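Local coordinates for protein FdxN element excision controlling factor XisI (Anabaena variabilis ATCC 29413, PDB 2NVM) that probably helps control excision of the fdxN element, a site-specific recombination of nitrogen-fixation genes, in a complex with XisF and XisH, at residues Gln70-Ile78 and Glu87-Met98. Sequence-based numbering, arbitrary orientation. Where two conformers were deposited one is given.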
loop_
_atom_site.group_PDB
_atom_site.type_symbol
_atom_site.label_atom_id
_atom_site.label_comp_id
_atom_site.label_asym_id
_atom_site.label_seq_id
_atom_site.Cartn_x
_atom_site.Cartn_y
_atom_site.Cartn_z
ATOM N N GLN B 70 5.387 9.960 -4.912
ATOM C CA GLN B 70 4.449 8.980 -4.332
ATOM C C GLN B 70 4.691 7.717 -5.150
ATOM O O GLN B 70 4.063 7.502 -6.177
ATOM C CB GLN B 70 3.011 9.487 -4.396
ATOM C CG GLN B 70 2.070 8.694 -3.527
ATOM C CD GLN B 70 0.659 9.286 -3.532
ATOM O OE1 GLN B 70 0.304 10.054 -2.636
ATOM N NE2 GLN B 70 -0.107 8.999 -4.585
ATOM N N HIS B 71 5.634 6.904 -4.662
ATOM C CA HIS B 71 6.172 5.759 -5.380
ATOM C C HIS B 71 6.192 4.441 -4.579
ATOM O O HIS B 71 6.727 4.383 -3.481
ATOM C CB HIS B 71 7.598 6.230 -5.815
ATOM C CG HIS B 71 8.472 5.170 -6.388
ATOM N ND1 HIS B 71 8.188 4.527 -7.575
ATOM C CD2 HIS B 71 9.660 4.680 -5.968
ATOM C CE1 HIS B 71 9.145 3.653 -7.837
ATOM N NE2 HIS B 71 10.048 3.722 -6.875
ATOM N N ILE B 72 5.618 3.395 -5.162
ATOM C CA ILE B 72 5.612 2.027 -4.587
ATOM C C ILE B 72 6.991 1.423 -4.854
ATOM O O ILE B 72 7.443 1.442 -6.004
ATOM C CB ILE B 72 4.475 1.169 -5.187
ATOM C CG1 ILE B 72 3.118 1.805 -4.801
ATOM C CG2 ILE B 72 4.584 -0.335 -4.727
ATOM C CD1 ILE B 72 1.904 1.106 -5.380
ATOM N N ILE B 73 7.647 0.943 -3.779
ATOM C CA ILE B 73 8.982 0.324 -3.817
ATOM C C ILE B 73 8.851 -1.198 -3.877
ATOM O O ILE B 73 9.484 -1.852 -4.704
ATOM C CB ILE B 73 9.837 0.642 -2.528
ATOM C CG1 ILE B 73 10.008 2.149 -2.295
ATOM C CG2 ILE B 73 11.218 -0.031 -2.588
ATOM C CD1 ILE B 73 10.739 2.860 -3.379
ATOM N N LEU B 74 8.053 -1.752 -2.960
ATOM C CA LEU B 74 7.838 -3.190 -2.838
ATOM C C LEU B 74 6.400 -3.437 -2.431
ATOM O O LEU B 74 5.918 -2.817 -1.471
ATOM C CB LEU B 74 8.830 -3.741 -1.801
ATOM C CG LEU B 74 9.104 -5.234 -1.575
ATOM C CD1 LEU B 74 9.435 -5.956 -2.853
ATOM C CD2 LEU B 74 10.276 -5.380 -0.594
ATOM N N TYR B 75 5.720 -4.308 -3.182
ATOM C CA TYR B 75 4.329 -4.640 -2.945
ATOM C C TYR B 75 4.116 -6.140 -3.145
ATOM O O TYR B 75 4.370 -6.680 -4.225
ATOM C CB TYR B 75 3.394 -3.761 -3.824
ATOM C CG TYR B 75 1.912 -4.084 -3.753
ATOM C CD1 TYR B 75 1.301 -4.533 -2.549
ATOM C CD2 TYR B 75 1.076 -3.839 -4.858
ATOM C CE1 TYR B 75 -0.069 -4.829 -2.488
ATOM C CE2 TYR B 75 -0.291 -4.122 -4.809
ATOM C CZ TYR B 75 -0.859 -4.610 -3.605
ATOM O OH TYR B 75 -2.196 -4.884 -3.510
ATOM N N LEU B 76 3.642 -6.779 -2.079
ATOM C CA LEU B 76 3.373 -8.207 -2.028
ATOM C C LEU B 76 1.980 -8.450 -1.468
ATOM O O LEU B 76 1.534 -7.716 -0.573
ATOM C CB LEU B 76 4.389 -8.891 -1.102
ATOM C CG LEU B 76 5.882 -8.645 -1.349
ATOM C CD1 LEU B 76 6.713 -9.339 -0.304
ATOM C CD2 LEU B 76 6.296 -9.138 -2.696
ATOM N N GLN B 77 1.291 -9.439 -2.026
ATOM C CA GLN B 77 0.001 -9.894 -1.521
ATOM C C GLN B 77 -0.102 -11.429 -1.594
ATOM O O GLN B 77 0.553 -12.055 -2.432
ATOM C CB GLN B 77 -1.207 -9.221 -2.201
ATOM C CG GLN B 77 -1.377 -9.494 -3.689
ATOM C CD GLN B 77 -2.767 -9.278 -4.263
ATOM O OE1 GLN B 77 -3.736 -8.932 -3.571
ATOM N NE2 GLN B 77 -2.880 -9.545 -5.557
ATOM N N ILE B 78 -0.894 -12.006 -0.688
ATOM C CA ILE B 78 -1.168 -13.434 -0.654
ATOM C C ILE B 78 -2.606 -13.523 -1.161
ATOM O O ILE B 78 -3.503 -12.923 -0.562
ATOM C CB ILE B 78 -0.997 -14.095 0.735
ATOM C CG1 ILE B 78 0.385 -13.753 1.348
ATOM C CG2 ILE B 78 -1.176 -15.602 0.592
ATOM C CD1 ILE B 78 0.606 -14.294 2.733
ATOM N N GLU B 87 5.295 -5.576 -7.126
ATOM C CA GLU B 87 6.322 -4.561 -7.373
ATOM C C GLU B 87 7.535 -4.990 -6.576
ATOM O O GLU B 87 7.386 -5.397 -5.417
ATOM C CB GLU B 87 5.827 -3.168 -6.944
ATOM C CG GLU B 87 6.802 -1.994 -7.203
ATOM C CD GLU B 87 7.165 -1.781 -8.686
ATOM O OE1 GLU B 87 6.249 -1.761 -9.530
ATOM O OE2 GLU B 87 8.374 -1.607 -8.997
ATOM N N ASP B 88 8.707 -4.915 -7.208
ATOM C CA ASP B 88 9.961 -5.341 -6.633
ATOM C C ASP B 88 11.078 -4.360 -6.975
ATOM O O ASP B 88 11.232 -3.999 -8.144
ATOM C CB ASP B 88 10.314 -6.731 -7.224
ATOM C CG ASP B 88 11.631 -7.323 -6.664
ATOM O OD1 ASP B 88 11.924 -7.121 -5.470
ATOM O OD2 ASP B 88 12.356 -8.000 -7.422
ATOM N N SER B 89 11.876 -4.018 -5.960
ATOM C CA SER B 89 13.054 -3.128 -6.030
ATOM C C SER B 89 14.424 -3.842 -5.821
ATOM O O SER B 89 15.466 -3.186 -5.864
ATOM C CB SER B 89 12.933 -2.112 -4.891
ATOM O OG SER B 89 12.871 -2.802 -3.636
ATOM N N THR B 90 14.403 -5.157 -5.590
ATOM C CA THR B 90 15.592 -5.973 -5.268
ATOM C C THR B 90 16.199 -6.791 -6.409
ATOM O O THR B 90 17.195 -7.486 -6.161
ATOM C CB THR B 90 15.221 -6.975 -4.122
ATOM O OG1 THR B 90 14.320 -7.983 -4.616
ATOM C CG2 THR B 90 14.582 -6.246 -2.945
ATOM N N ASN B 91 15.626 -6.682 -7.626
ATOM C CA ASN B 91 16.054 -7.441 -8.819
ATOM C C ASN B 91 15.935 -8.962 -8.527
ATOM O O ASN B 91 16.831 -9.762 -8.839
ATOM C CB ASN B 91 17.467 -7.004 -9.282
ATOM C CG ASN B 91 17.791 -7.402 -10.739
ATOM O OD1 ASN B 91 16.916 -7.434 -11.610
ATOM N ND2 ASN B 91 19.070 -7.657 -11.007
ATOM N N LEU B 92 14.799 -9.325 -7.906
ATOM C CA LEU B 92 14.438 -10.687 -7.494
ATOM C C LEU B 92 15.242 -11.297 -6.333
ATOM O O LEU B 92 15.122 -12.490 -6.086
ATOM C CB LEU B 92 14.298 -11.644 -8.717
ATOM C CG LEU B 92 13.204 -11.267 -9.732
ATOM C CD1 LEU B 92 13.234 -12.267 -10.875
ATOM C CD2 LEU B 92 11.796 -11.200 -9.100
ATOM N N ALA B 93 15.995 -10.481 -5.575
ATOM C CA ALA B 93 16.722 -10.961 -4.371
ATOM C C ALA B 93 15.735 -11.524 -3.325
ATOM O O ALA B 93 16.071 -12.478 -2.637
ATOM C CB ALA B 93 17.592 -9.863 -3.749
ATOM N N ILE B 94 14.524 -10.951 -3.251
ATOM C CA ILE B 94 13.461 -11.424 -2.339
ATOM C C ILE B 94 12.937 -12.837 -2.681
ATOM O O ILE B 94 12.439 -13.511 -1.792
ATOM C CB ILE B 94 12.245 -10.426 -2.207
ATOM C CG1 ILE B 94 11.427 -10.285 -3.499
ATOM C CG2 ILE B 94 12.713 -9.034 -1.714
ATOM C CD1 ILE B 94 10.203 -9.377 -3.288
ATOM N N VAL B 95 13.005 -13.244 -3.956
ATOM C CA VAL B 95 12.592 -14.597 -4.387
ATOM C C VAL B 95 13.499 -15.665 -3.765
ATOM O O VAL B 95 12.995 -16.692 -3.320
ATOM C CB VAL B 95 12.514 -14.748 -5.934
ATOM C CG1 VAL B 95 12.450 -16.213 -6.366
ATOM C CG2 VAL B 95 11.329 -13.963 -6.470
ATOM N N ASP B 96 14.811 -15.401 -3.739
ATOM C CA ASP B 96 15.798 -16.286 -3.115
ATOM C C ASP B 96 15.460 -16.515 -1.642
ATOM O O ASP B 96 15.506 -17.649 -1.172
ATOM C CB ASP B 96 17.229 -15.726 -3.235
ATOM C CG ASP B 96 17.755 -15.737 -4.672
ATOM O OD1 ASP B 96 17.690 -16.802 -5.330
ATOM O OD2 ASP B 96 18.276 -14.688 -5.120
ATOM N N GLU B 97 15.071 -15.442 -0.948
ATOM C CA GLU B 97 14.682 -15.535 0.468
ATOM C C GLU B 97 13.430 -16.397 0.687
ATOM O O GLU B 97 13.391 -17.179 1.642
ATOM C CB GLU B 97 14.625 -14.144 1.116
ATOM C CG GLU B 97 16.052 -13.513 1.113
ATOM C CD GLU B 97 16.237 -12.359 2.052
ATOM O OE1 GLU B 97 15.267 -11.629 2.315
ATOM O OE2 GLU B 97 17.375 -12.170 2.527
HETATM N N MSE B 98 12.476 -16.323 -0.241
HETATM C CA MSE B 98 11.247 -17.137 -0.189
HETATM C C MSE B 98 11.541 -18.627 -0.428
HETATM O O MSE B 98 11.008 -19.468 0.297
HETATM C CB MSE B 98 10.198 -16.643 -1.192
HETATM C CG MSE B 98 9.661 -15.256 -0.895
HETATM SE SE MSE B 98 8.545 -14.642 -2.344
HETATM C CE MSE B 98 8.299 -12.824 -1.755
HETATM O O HOH W 1 10.547 -0.929 -6.957
#
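L74 CD1 lies near the edge of the D88 carboxylate, 3.8 Å from OD1; T90 N stands over one face, 66° out of the plane at OD1, and T90 OG1 and L92 N come in at the edge. The T90 hydroxyl donates to the syn lone pair of OD1 at 2.7 Å (T90 OG1 to D88 OD1). L92 N uses the syn lone pair of OD2, so three donors fix the plane's rotation. With an alanine at D88, the donors of T90 and L92 would probably lose their acceptor, and the loop before helix 93-100 would be likely to shift. In E87, CG stands anti to the backbone N, which puts it 3.7 Å from I72 CG2, and the bend at chi2 (61°) then turns the carboxylate: a water donates to both E87 OE2 and I73 O, and OE1 bonds Q70 NE2 of the second subunit. Y75 and E87 form an antiparallel hydrogen-bonded pair. Y75 N meets E87 O at 3.0 Å, nearly straight at 170°, and E87 N returns to Y75 O at 3.2 Å on a lone pair in the carbonyl plane. On the face opposite Y75 and E87, the side chains of L74 and I94 slide past each other in opposite directions, with CD1 against CD1 at 3.5 Å; L76 CD2 follows against the same I94 methyl, and L76 CD1 meets CE of selenomethionine M98 tip to tip at 4.1 Å. Helix 4-23 adds Y19 against I94 and I15 against M98. I73 and L74 both face W58 of strand 55-61, a classic beta bulge. The evidence thus describes a beta-hairpin, strands 67-79 and 82-87, whose exit loop carries a D88 Asx turn and a type I' turn from T90 to A93, then folds helix 93-100 back over the sheet.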